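Local coordinates for protein fiber KNOB domain (Avirulent turkey hemorrhagic enteritis virus, PDB 4D63) that forms the trimeric head of the turkey adenovirus 3 fibre and binds sialic acid, probably serving in attachment to host-cell receptors, at residues 56-67 / 115-123; 132-143 / 167-178. One frame throughout, in Å; residues are numbered along the deposited sequence.

Contact 1. Residues 56-67 / 115-123; sequences QFVTKTAKVLRY and IVPLNGGVR
Leu-118 is the bump of this contact, its two methyls meeting different parts of Phe-57 and its neighbours. CD1 rests over one face of the Phe-57 ring, 4.1 Å from the ring centroid and 19° off its normal. CD2 fits a hollow between Phe-57 CB, 3.8 Å away, Leu-65 CD1 and Thr-59 CG2. The ring of Phe-57, with CG anti to its own carbonyl carbon (chi1 -64°), reaches on along the bend at Gly-120 and Gly-121, where CE1 meets Val-122 O edge-on at 3.4 Å. Gly-121, at positive phi, brings its CA to 3.7 Å from Phe-57 CE1. Val-122 CG2 lies 4.2 Å from Phe-57 CZ, and its CG1 touches Tyr-67 OH at 3.6 Å. Behind these side chains the strands pair antiparallel through Val-58 and Asn-119: Val-58 N gives to Asn-119 O at 3.1 Å, and Asn-119 N returns to Val-58 O at 3.0 Å. One water bridges Val-58 O and Asn-119 OD1; a second joins Lys-60 N to Pro-117 O, where Lys-60 lies against Pro-117 CG. Thr-59 OG1 makes an ST turn with Thr-61 N, accepts from Lys-63 N and also bonds Asp-104. Strand 113-120 lies between strands 53-59 and 157-163, with Pro-158 touching Phe-57, while Ile-98 and Phe-80 reach Leu-65 and strand 75-80 meets Val-122.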
loop_
_atom_site.group_PDB
_atom_site.type_symbol
_atom_site.label_atom_id
_atom_site.label_comp_id
_atom_site.label_asym_id
_atom_site.label_seq_id
_atom_site.Cartn_x
_atom_site.Cartn_y
_atom_site.Cartn_z
ATOM N N GLN A 56 -6.498 -11.014 -18.996
ATOM C CA GLN A 56 -7.630 -10.853 -18.118
ATOM C C GLN A 56 -7.893 -12.103 -17.286
ATOM O O GLN A 56 -7.381 -13.207 -17.583
ATOM C CB GLN A 56 -8.897 -10.374 -18.877
ATOM C CG GLN A 56 -9.544 -11.378 -19.824
ATOM C CD GLN A 56 -8.718 -11.603 -21.055
ATOM O OE1 GLN A 56 -8.331 -10.650 -21.732
ATOM N NE2 GLN A 56 -8.427 -12.867 -21.350
ATOM N N PHE A 57 -8.648 -11.882 -16.212
ATOM C CA PHE A 57 -9.260 -12.923 -15.454
ATOM C C PHE A 57 -10.732 -12.804 -15.740
ATOM O O PHE A 57 -11.226 -11.756 -16.177
ATOM C CB PHE A 57 -9.051 -12.734 -13.956
ATOM C CG PHE A 57 -7.621 -12.806 -13.501
ATOM C CD1 PHE A 57 -6.990 -14.015 -13.373
ATOM C CD2 PHE A 57 -6.936 -11.658 -13.139
ATOM C CE1 PHE A 57 -5.691 -14.096 -12.927
ATOM C CE2 PHE A 57 -5.631 -11.728 -12.700
ATOM C CZ PHE A 57 -5.005 -12.951 -12.589
ATOM N N VAL A 58 -11.441 -13.884 -15.457
ATOM C CA VAL A 58 -12.880 -13.910 -15.579
ATOM C C VAL A 58 -13.445 -14.496 -14.297
ATOM O O VAL A 58 -12.871 -15.429 -13.728
ATOM C CB VAL A 58 -13.316 -14.742 -16.810
ATOM C CG1 VAL A 58 -14.834 -14.751 -16.935
ATOM C CG2 VAL A 58 -12.685 -14.153 -18.077
ATOM N N THR A 59 -14.553 -13.921 -13.828
ATOM C CA THR A 59 -15.196 -14.369 -12.597
ATOM C C THR A 59 -16.248 -15.426 -12.883
ATOM O O THR A 59 -16.582 -15.674 -14.033
ATOM C CB THR A 59 -15.904 -13.205 -11.875
ATOM O OG1 THR A 59 -17.054 -12.814 -12.626
ATOM C CG2 THR A 59 -14.959 -11.976 -11.706
ATOM N N LYS A 60 -16.780 -16.004 -11.805
ATOM C CA LYS A 60 -17.888 -16.966 -11.833
ATOM C C LYS A 60 -19.106 -16.475 -12.598
ATOM O O LYS A 60 -19.847 -17.272 -13.138
ATOM C CB LYS A 60 -18.345 -17.325 -10.406
ATOM C CG LYS A 60 -17.883 -18.677 -9.866
ATOM C CD LYS A 60 -18.326 -18.848 -8.401
ATOM C CE LYS A 60 -18.491 -20.313 -7.973
ATOM N NZ LYS A 60 -17.202 -21.088 -7.895
ATOM N N THR A 61 -19.343 -15.172 -12.603
ATOM C CA THR A 61 -20.480 -14.623 -13.325
ATOM C C THR A 61 -20.020 -14.082 -14.667
ATOM O O THR A 61 -20.708 -13.270 -15.267
ATOM C CB THR A 61 -21.181 -13.499 -12.521
ATOM O OG1 THR A 61 -20.337 -12.349 -12.430
ATOM C CG2 THR A 61 -21.524 -13.969 -11.122
ATOM N N ALA A 62 -18.854 -14.517 -15.136
ATOM C CA ALA A 62 -18.341 -14.086 -16.425
ATOM C C ALA A 62 -17.968 -12.598 -16.500
ATOM O O ALA A 62 -17.826 -12.056 -17.606
ATOM C CB ALA A 62 -19.333 -14.431 -17.527
ATOM N N LYS A 63 -17.800 -11.927 -15.355
ATOM C CA LYS A 63 -17.204 -10.593 -15.381
ATOM C C LYS A 63 -15.747 -10.753 -15.806
ATOM O O LYS A 63 -15.054 -11.638 -15.351
ATOM C CB LYS A 63 -17.306 -9.851 -14.035
ATOM C CG LYS A 63 -16.988 -8.366 -14.202
ATOM C CD LYS A 63 -17.031 -7.515 -12.923
ATOM C CE LYS A 63 -17.349 -6.053 -13.264
ATOM N NZ LYS A 63 -16.317 -5.060 -12.835
ATOM N N VAL A 64 -15.300 -9.876 -16.682
ATOM C CA VAL A 64 -13.933 -9.868 -17.178
ATOM C C VAL A 64 -13.178 -8.777 -16.409
ATOM O O VAL A 64 -13.614 -7.615 -16.393
ATOM C CB VAL A 64 -13.929 -9.533 -18.690
ATOM C CG1 VAL A 64 -12.519 -9.385 -19.241
ATOM C CG2 VAL A 64 -14.714 -10.593 -19.465
ATOM N N LEU A 65 -12.053 -9.165 -15.796
ATOM C CA LEU A 65 -11.149 -8.220 -15.143
ATOM C C LEU A 65 -9.894 -8.132 -15.961
ATOM O O LEU A 65 -9.062 -9.052 -15.961
ATOM C CB LEU A 65 -10.794 -8.650 -13.712
ATOM C CG LEU A 65 -11.954 -9.050 -12.817
ATOM C CD1 LEU A 65 -11.405 -9.473 -11.468
ATOM C CD2 LEU A 65 -12.992 -7.938 -12.660
ATOM N N ARG A 66 -9.734 -7.004 -16.630
ATOM C CA ARG A 66 -8.621 -6.825 -17.505
ATOM C C ARG A 66 -7.413 -6.245 -16.766
ATOM O O ARG A 66 -7.548 -5.442 -15.835
ATOM C CB ARG A 66 -9.046 -5.947 -18.690
ATOM C CG ARG A 66 -10.014 -6.685 -19.613
ATOM C CD ARG A 66 -10.767 -5.754 -20.537
ATOM N NE ARG A 66 -9.904 -4.728 -21.142
ATOM C CZ ARG A 66 -9.862 -3.426 -20.810
ATOM N NH1 ARG A 66 -10.632 -2.914 -19.844
ATOM N NH2 ARG A 66 -9.028 -2.613 -21.465
ATOM N N TYR A 67 -6.237 -6.667 -17.218
ATOM C CA TYR A 67 -4.989 -6.168 -16.698
ATOM C C TYR A 67 -3.908 -6.099 -17.773
ATOM O O TYR A 67 -4.032 -6.737 -18.804
ATOM C CB TYR A 67 -4.537 -7.082 -15.564
ATOM C CG TYR A 67 -4.272 -8.507 -15.947
ATOM C CD1 TYR A 67 -3.070 -8.874 -16.581
ATOM C CD2 TYR A 67 -5.189 -9.499 -15.662
ATOM C CE1 TYR A 67 -2.813 -10.194 -16.925
ATOM C CE2 TYR A 67 -4.930 -10.820 -15.996
ATOM C CZ TYR A 67 -3.744 -11.155 -16.631
ATOM O OH TYR A 67 -3.472 -12.467 -16.941
ATOM N N ILE A 115 -13.650 -14.300 -1.131
ATOM C CA ILE A 115 -12.813 -15.030 -2.049
ATOM C C ILE A 115 -13.478 -15.095 -3.409
ATOM O O ILE A 115 -14.604 -15.604 -3.544
ATOM C CB ILE A 115 -12.554 -16.460 -1.532
ATOM C CG1 ILE A 115 -11.947 -16.402 -0.122
ATOM C CG2 ILE A 115 -11.658 -17.211 -2.505
ATOM C CD1 ILE A 115 -11.544 -17.746 0.457
ATOM N N VAL A 116 -12.753 -14.589 -4.403
ATOM C CA VAL A 116 -13.218 -14.475 -5.768
ATOM C C VAL A 116 -12.451 -15.469 -6.643
ATOM O O VAL A 116 -11.345 -15.165 -7.063
ATOM C CB VAL A 116 -12.988 -13.043 -6.311
ATOM C CG1 VAL A 116 -13.475 -12.925 -7.758
ATOM C CG2 VAL A 116 -13.691 -12.011 -5.432
ATOM N N PRO A 117 -13.019 -16.678 -6.901
ATOM C CA PRO A 117 -12.339 -17.623 -7.812
ATOM C C PRO A 117 -12.297 -17.019 -9.173
ATOM O O PRO A 117 -13.271 -16.376 -9.570
ATOM C CB PRO A 117 -13.243 -18.863 -7.826
ATOM C CG PRO A 117 -14.541 -18.401 -7.295
ATOM C CD PRO A 117 -14.272 -17.238 -6.376
ATOM N N LEU A 118 -11.164 -17.174 -9.846
ATOM C CA LEU A 118 -10.940 -16.597 -11.177
ATOM C C LEU A 118 -10.518 -17.697 -12.167
ATOM O O LEU A 118 -10.027 -18.764 -11.771
ATOM C CB LEU A 118 -9.837 -15.527 -11.107
ATOM C CG LEU A 118 -10.091 -14.318 -10.182
ATOM C CD1 LEU A 118 -8.794 -13.609 -9.838
ATOM C CD2 LEU A 118 -11.110 -13.365 -10.789
ATOM N N ASN A 119 -10.716 -17.432 -13.445
ATOM C CA ASN A 119 -10.220 -18.315 -14.482
ATOM C C ASN A 119 -9.368 -17.539 -15.471
ATOM O O ASN A 119 -9.597 -16.350 -15.730
ATOM C CB ASN A 119 -11.369 -19.065 -15.176
ATOM C CG ASN A 119 -11.658 -20.411 -14.511
ATOM O OD1 ASN A 119 -12.553 -20.513 -13.665
ATOM N ND2 ASN A 119 -10.867 -21.445 -14.861
ATOM N N GLY A 120 -8.362 -18.224 -15.997
ATOM C CA GLY A 120 -7.464 -17.639 -16.980
ATOM C C GLY A 120 -6.381 -16.858 -16.277
ATOM O O GLY A 120 -6.029 -17.164 -15.138
ATOM N N GLY A 121 -5.842 -15.865 -16.978
ATOM C CA GLY A 121 -4.858 -14.951 -16.417
ATOM C C GLY A 121 -3.627 -15.670 -15.907
ATOM O O GLY A 121 -3.318 -16.769 -16.369
ATOM N N VAL A 122 -2.960 -15.066 -14.923
ATOM C CA VAL A 122 -1.713 -15.599 -14.371
ATOM C C VAL A 122 -1.914 -16.225 -13.007
ATOM O O VAL A 122 -2.938 -16.004 -12.361
ATOM C CB VAL A 122 -0.601 -14.534 -14.336
ATOM C CG1 VAL A 122 -0.395 -13.969 -15.734
ATOM C CG2 VAL A 122 -0.900 -13.402 -13.355
ATOM N N ARG A 123 -0.928 -17.032 -12.603
ATOM C CA ARG A 123 -0.948 -17.808 -11.358
ATOM C C ARG A 123 0.197 -17.344 -10.499
ATOM O O ARG A 123 1.351 -17.751 -10.725
ATOM C CB ARG A 123 -0.787 -19.304 -11.627
ATOM C CG ARG A 123 -1.920 -19.882 -12.442
ATOM C CD ARG A 123 -1.877 -21.404 -12.552
ATOM N NE ARG A 123 -3.231 -21.914 -12.821
ATOM C CZ ARG A 123 -3.810 -22.024 -14.023
ATOM N NH1 ARG A 123 -3.155 -21.689 -15.129
ATOM N NH2 ARG A 123 -5.067 -22.490 -14.110
HETATM O O HOH W 1 -13.980 -18.071 -13.007
HETATM O O HOH W 2 -15.773 -15.238 -9.193
#

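Contact 2. Residues 132-143 / 167-178; sequences QLEVILENNSSF and VPGNIKMIKIKS
Val-135 CG1 is pressed hard against Ile-171, 3.2 Å from CD1, in the densest part of the contact. Leu-137 CD2 slides past Val-167 CG2 in the opposite direction at 3.4 Å, also tight, and its CD1 reaches Pro-168 O. Further along the face that carries Val-135 and Ile-174, Leu-133 CD2 lies beside Ile-176 CG1 at 3.6 Å; Tyr-114 of strand 113-120 packs on Ile-171 and Ile-174. The antiparallel pairing is interrupted by a classic beta bulge: Ile-136 O takes both Lys-172 N (2.8 Å) and Met-173 N (3.2 Å), shifting the register by one before the type I turn 137-140, which links strands 129-137 and 142-154 into a hairpin. The other face, with Glu-134, Ile-136, Met-173 and Lys-175 all partly exposed, is looser: Ile-136 lies beside Met-173, and the rest is polar. Glu-134, extended with CG anti to the backbone N (chi1 -174°), offers OE1 to Lys-177 NZ in a weak salt bridge of 3.4 Å, while OE2 uses its anti lone pair for Ser-142 OG. Lys-175 NZ makes its salt bridge with Glu-99 of strand 98-101. At the far end Ser-178 OG accepts from Gln-132 N and donates to a lone pair of Gln-132 OE1, 3.3 Å away, while Gln-132 NE2 bonds Gln-163 of the third subunit.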
loop_
_atom_site.group_PDB
_atom_site.type_symbol
_atom_site.label_atom_id
_atom_site.label_comp_id
_atom_site.label_asym_id
_atom_site.label_seq_id
_atom_site.Cartn_x
_atom_site.Cartn_y
_atom_site.Cartn_z
ATOM N N GLN A 132 -8.997 1.089 -1.612
ATOM C CA GLN A 132 -10.206 1.791 -1.183
ATOM C C GLN A 132 -11.316 0.916 -1.616
ATOM O O GLN A 132 -11.396 0.575 -2.774
ATOM C CB GLN A 132 -10.420 3.123 -1.894
ATOM C CG GLN A 132 -9.307 4.095 -1.763
ATOM C CD GLN A 132 -9.355 5.190 -2.815
ATOM O OE1 GLN A 132 -8.825 5.054 -3.937
ATOM N NE2 GLN A 132 -9.956 6.308 -2.436
ATOM N N LEU A 133 -12.161 0.538 -0.675
ATOM C CA LEU A 133 -13.346 -0.243 -0.955
ATOM C C LEU A 133 -14.574 0.542 -0.630
ATOM O O LEU A 133 -14.567 1.347 0.271
ATOM C CB LEU A 133 -13.430 -1.435 -0.038
ATOM C CG LEU A 133 -12.441 -2.530 -0.291
ATOM C CD1 LEU A 133 -12.843 -3.642 0.664
ATOM C CD2 LEU A 133 -12.484 -2.933 -1.769
ATOM N N GLU A 134 -15.644 0.239 -1.332
ATOM C CA GLU A 134 -16.942 0.618 -0.879
ATOM C C GLU A 134 -17.717 -0.675 -0.841
ATOM O O GLU A 134 -17.759 -1.409 -1.817
ATOM C CB GLU A 134 -17.581 1.644 -1.813
ATOM C CG GLU A 134 -18.896 2.156 -1.275
ATOM C CD GLU A 134 -19.481 3.291 -2.078
ATOM O OE1 GLU A 134 -18.963 3.611 -3.175
ATOM O OE2 GLU A 134 -20.475 3.860 -1.593
ATOM N N VAL A 135 -18.288 -0.962 0.322
ATOM C CA VAL A 135 -18.961 -2.213 0.601
ATOM C C VAL A 135 -20.441 -1.873 0.687
ATOM O O VAL A 135 -20.837 -1.115 1.565
ATOM C CB VAL A 135 -18.446 -2.764 1.928
ATOM C CG1 VAL A 135 -19.291 -3.928 2.387
ATOM C CG2 VAL A 135 -16.987 -3.190 1.779
ATOM N N ILE A 136 -21.232 -2.365 -0.268
ATOM C CA ILE A 136 -22.667 -2.062 -0.341
ATOM C C ILE A 136 -23.444 -3.211 0.323
ATOM O O ILE A 136 -23.320 -4.364 -0.115
ATOM C CB ILE A 136 -23.212 -1.981 -1.800
ATOM C CG1 ILE A 136 -22.278 -1.290 -2.783
ATOM C CG2 ILE A 136 -24.579 -1.309 -1.827
ATOM C CD1 ILE A 136 -21.944 0.107 -2.402
ATOM N N LEU A 137 -24.248 -2.900 1.340
ATOM C CA LEU A 137 -25.090 -3.904 2.000
ATOM C C LEU A 137 -26.384 -4.147 1.225
ATOM O O LEU A 137 -26.774 -3.339 0.368
ATOM C CB LEU A 137 -25.414 -3.465 3.431
ATOM C CG LEU A 137 -24.246 -3.322 4.399
ATOM C CD1 LEU A 137 -24.756 -3.148 5.811
ATOM C CD2 LEU A 137 -23.340 -4.534 4.338
ATOM N N GLU A 138 -27.074 -5.244 1.541
ATOM C CA GLU A 138 -28.354 -5.572 0.871
ATOM C C GLU A 138 -29.461 -4.508 1.023
ATOM O O GLU A 138 -30.300 -4.367 0.131
ATOM C CB GLU A 138 -28.863 -6.959 1.276
ATOM C CG GLU A 138 -28.477 -8.020 0.242
ATOM C CD GLU A 138 -28.422 -9.431 0.795
ATOM O OE1 GLU A 138 -29.051 -9.699 1.843
ATOM O OE2 GLU A 138 -27.736 -10.274 0.169
ATOM N N ASN A 139 -29.425 -3.757 2.121
ATOM C CA ASN A 139 -30.350 -2.647 2.365
ATOM C C ASN A 139 -29.842 -1.329 1.758
ATOM O O ASN A 139 -30.266 -0.237 2.161
ATOM C CB ASN A 139 -30.558 -2.467 3.871
ATOM C CG ASN A 139 -29.306 -1.992 4.578
ATOM O OD1 ASN A 139 -28.272 -1.781 3.945
ATOM N ND2 ASN A 139 -29.379 -1.843 5.900
ATOM N N ASN A 140 -28.898 -1.456 0.823
ATOM C CA ASN A 140 -28.270 -0.344 0.090
ATOM C C ASN A 140 -27.433 0.664 0.902
ATOM O O ASN A 140 -26.872 1.591 0.313
ATOM C CB ASN A 140 -29.309 0.397 -0.783
ATOM C CG ASN A 140 -29.771 -0.415 -1.976
ATOM O OD1 ASN A 140 -29.001 -1.165 -2.595
ATOM N ND2 ASN A 140 -31.057 -0.255 -2.317
ATOM N N SER A 141 -27.326 0.512 2.225
ATOM C CA SER A 141 -26.310 1.275 2.966
ATOM C C SER A 141 -24.919 0.807 2.494
ATOM O O SER A 141 -24.774 -0.296 1.917
ATOM C CB SER A 141 -26.456 1.145 4.491
ATOM O OG SER A 141 -26.737 -0.185 4.859
ATOM N N SER A 142 -23.918 1.665 2.702
ATOM C CA SER A 142 -22.591 1.411 2.202
ATOM C C SER A 142 -21.557 1.963 3.166
ATOM O O SER A 142 -21.819 2.931 3.897
ATOM C CB SER A 142 -22.410 1.989 0.777
ATOM O OG SER A 142 -21.926 3.323 0.774
ATOM N N PHE A 143 -20.387 1.316 3.173
ATOM C CA PHE A 143 -19.286 1.699 4.045
ATOM C C PHE A 143 -18.000 1.794 3.240
ATOM O O PHE A 143 -17.658 0.898 2.461
ATOM C CB PHE A 143 -19.183 0.705 5.217
ATOM C CG PHE A 143 -20.455 0.633 6.021
ATOM C CD1 PHE A 143 -21.534 -0.133 5.574
ATOM C CD2 PHE A 143 -20.610 1.401 7.173
ATOM C CE1 PHE A 143 -22.731 -0.155 6.270
ATOM C CE2 PHE A 143 -21.807 1.377 7.878
ATOM C CZ PHE A 143 -22.865 0.599 7.426
ATOM N N VAL A 167 -19.275 -5.377 8.845
ATOM C CA VAL A 167 -20.402 -4.490 8.511
ATOM C C VAL A 167 -21.706 -5.048 9.098
ATOM O O VAL A 167 -21.874 -6.280 9.196
ATOM C CB VAL A 167 -20.561 -4.268 6.990
ATOM C CG1 VAL A 167 -19.364 -3.504 6.434
ATOM C CG2 VAL A 167 -20.734 -5.591 6.267
ATOM N N PRO A 168 -22.626 -4.140 9.493
ATOM C CA PRO A 168 -23.912 -4.501 10.088
ATOM C C PRO A 168 -24.917 -4.889 9.021
ATOM O O PRO A 168 -25.872 -4.153 8.753
ATOM C CB PRO A 168 -24.336 -3.213 10.791
ATOM C CG PRO A 168 -23.736 -2.136 9.973
ATOM C CD PRO A 168 -22.417 -2.676 9.502
ATOM N N GLY A 169 -24.662 -6.033 8.400
ATOM C CA GLY A 169 -25.528 -6.570 7.372
ATOM C C GLY A 169 -24.734 -7.485 6.471
ATOM O O GLY A 169 -23.527 -7.594 6.622
ATOM N N ASN A 170 -25.441 -8.172 5.576
ATOM C CA ASN A 170 -24.839 -8.932 4.486
ATOM C C ASN A 170 -24.482 -8.031 3.291
ATOM O O ASN A 170 -25.224 -7.099 2.949
ATOM C CB ASN A 170 -25.792 -10.021 3.982
ATOM C CG ASN A 170 -25.997 -11.142 4.984
ATOM O OD1 ASN A 170 -25.289 -11.259 5.991
ATOM N ND2 ASN A 170 -26.975 -11.989 4.700
ATOM N N ILE A 171 -23.377 -8.367 2.629
ATOM C CA ILE A 171 -22.832 -7.571 1.535
ATOM C C ILE A 171 -23.424 -8.013 0.197
ATOM O O ILE A 171 -23.436 -9.198 -0.131
ATOM C CB ILE A 171 -21.285 -7.627 1.572
ATOM C CG1 ILE A 171 -20.810 -6.852 2.805
ATOM C CG2 ILE A 171 -20.643 -7.031 0.328
ATOM C CD1 ILE A 171 -19.351 -7.057 3.135
ATOM N N LYS A 172 -23.942 -7.032 -0.544
ATOM C CA LYS A 172 -24.453 -7.208 -1.903
ATOM C C LYS A 172 -23.290 -7.035 -2.918
ATOM O O LYS A 172 -23.235 -7.666 -3.975
ATOM C CB LYS A 172 -25.541 -6.140 -2.156
ATOM C CG LYS A 172 -26.372 -6.295 -3.435
ATOM C CD LYS A 172 -26.591 -4.970 -4.190
ATOM C CE LYS A 172 -27.429 -3.947 -3.419
ATOM N NZ LYS A 172 -28.832 -4.406 -3.201
ATOM N N MET A 173 -22.352 -6.165 -2.592
ATOM C CA MET A 173 -21.388 -5.764 -3.588
ATOM C C MET A 173 -20.206 -5.086 -2.914
ATOM O O MET A 173 -20.369 -4.376 -1.915
ATOM C CB MET A 173 -22.070 -4.827 -4.602
ATOM C CG MET A 173 -21.140 -4.134 -5.587
ATOM S SD MET A 173 -21.997 -3.085 -6.787
ATOM C CE MET A 173 -22.223 -4.136 -8.206
ATOM N N ILE A 174 -19.030 -5.322 -3.468
ATOM C CA ILE A 174 -17.827 -4.639 -3.076
ATOM C C ILE A 174 -17.331 -3.923 -4.322
ATOM O O ILE A 174 -17.163 -4.559 -5.379
ATOM C CB ILE A 174 -16.775 -5.659 -2.569
ATOM C CG1 ILE A 174 -17.308 -6.345 -1.302
ATOM C CG2 ILE A 174 -15.458 -4.997 -2.262
ATOM C CD1 ILE A 174 -16.448 -7.465 -0.771
ATOM N N LYS A 175 -17.097 -2.620 -4.197
ATOM C CA LYS A 175 -16.426 -1.835 -5.236
ATOM C C LYS A 175 -14.982 -1.499 -4.843
ATOM O O LYS A 175 -14.730 -0.921 -3.775
ATOM C CB LYS A 175 -17.152 -0.524 -5.446
ATOM C CG LYS A 175 -18.601 -0.637 -5.887
ATOM C CD LYS A 175 -19.144 0.747 -6.232
ATOM C CE LYS A 175 -20.618 0.684 -6.608
ATOM N NZ LYS A 175 -20.875 1.326 -7.918
ATOM N N ILE A 176 -14.031 -1.897 -5.674
ATOM C CA ILE A 176 -12.647 -1.497 -5.494
ATOM C C ILE A 176 -12.463 -0.225 -6.285
ATOM O O ILE A 176 -12.547 -0.241 -7.503
ATOM C CB ILE A 176 -11.670 -2.579 -5.977
ATOM C CG1 ILE A 176 -11.900 -3.870 -5.193
ATOM C CG2 ILE A 176 -10.215 -2.107 -5.834
ATOM C CD1 ILE A 176 -11.151 -5.035 -5.763
ATOM N N LYS A 177 -12.203 0.874 -5.572
ATOM C CA LYS A 177 -12.126 2.222 -6.152
ATOM C C LYS A 177 -10.703 2.693 -6.439
ATOM O O LYS A 177 -10.509 3.789 -6.952
ATOM C CB LYS A 177 -12.727 3.212 -5.161
ATOM C CG LYS A 177 -14.113 2.838 -4.741
ATOM C CD LYS A 177 -15.099 3.135 -5.837
ATOM C CE LYS A 177 -16.381 3.720 -5.268
ATOM N NZ LYS A 177 -16.121 4.901 -4.394
ATOM N N SER A 178 -9.743 1.869 -6.025
ATOM C CA SER A 178 -8.315 2.077 -6.178
ATOM C C SER A 178 -7.800 1.444 -7.464
ATOM O O SER A 178 -8.294 0.404 -7.863
ATOM C CB SER A 178 -7.589 1.304 -5.055
ATOM O OG SER A 178 -7.326 2.128 -3.961
#

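Contact 1 closes before contact 2 opens along the chain: strand 113-120 supplies the second half of the first, and the next strand, 129-137, begins the second. Their centres are 20 Å apart and their nearest atoms about 7 Å, without touching. Both belong to one antiparallel arrangement, in which strands 142-154 and 157-163 stand between 129-137 and 113-120. Strand 98-101 also connects them, since it pairs with 171-176 and its Ile-98 touches Leu-65. The two contacts therefore join different strand pairs of one all-beta head. Sialic acid lies about 12 Å from the side chain of Val-122 and about 13 Å from that of Gln-132; neither contact supplies a pocket residue, though Arg-123 of contact 1 hydrogen-bonds Gly-156, which does line it.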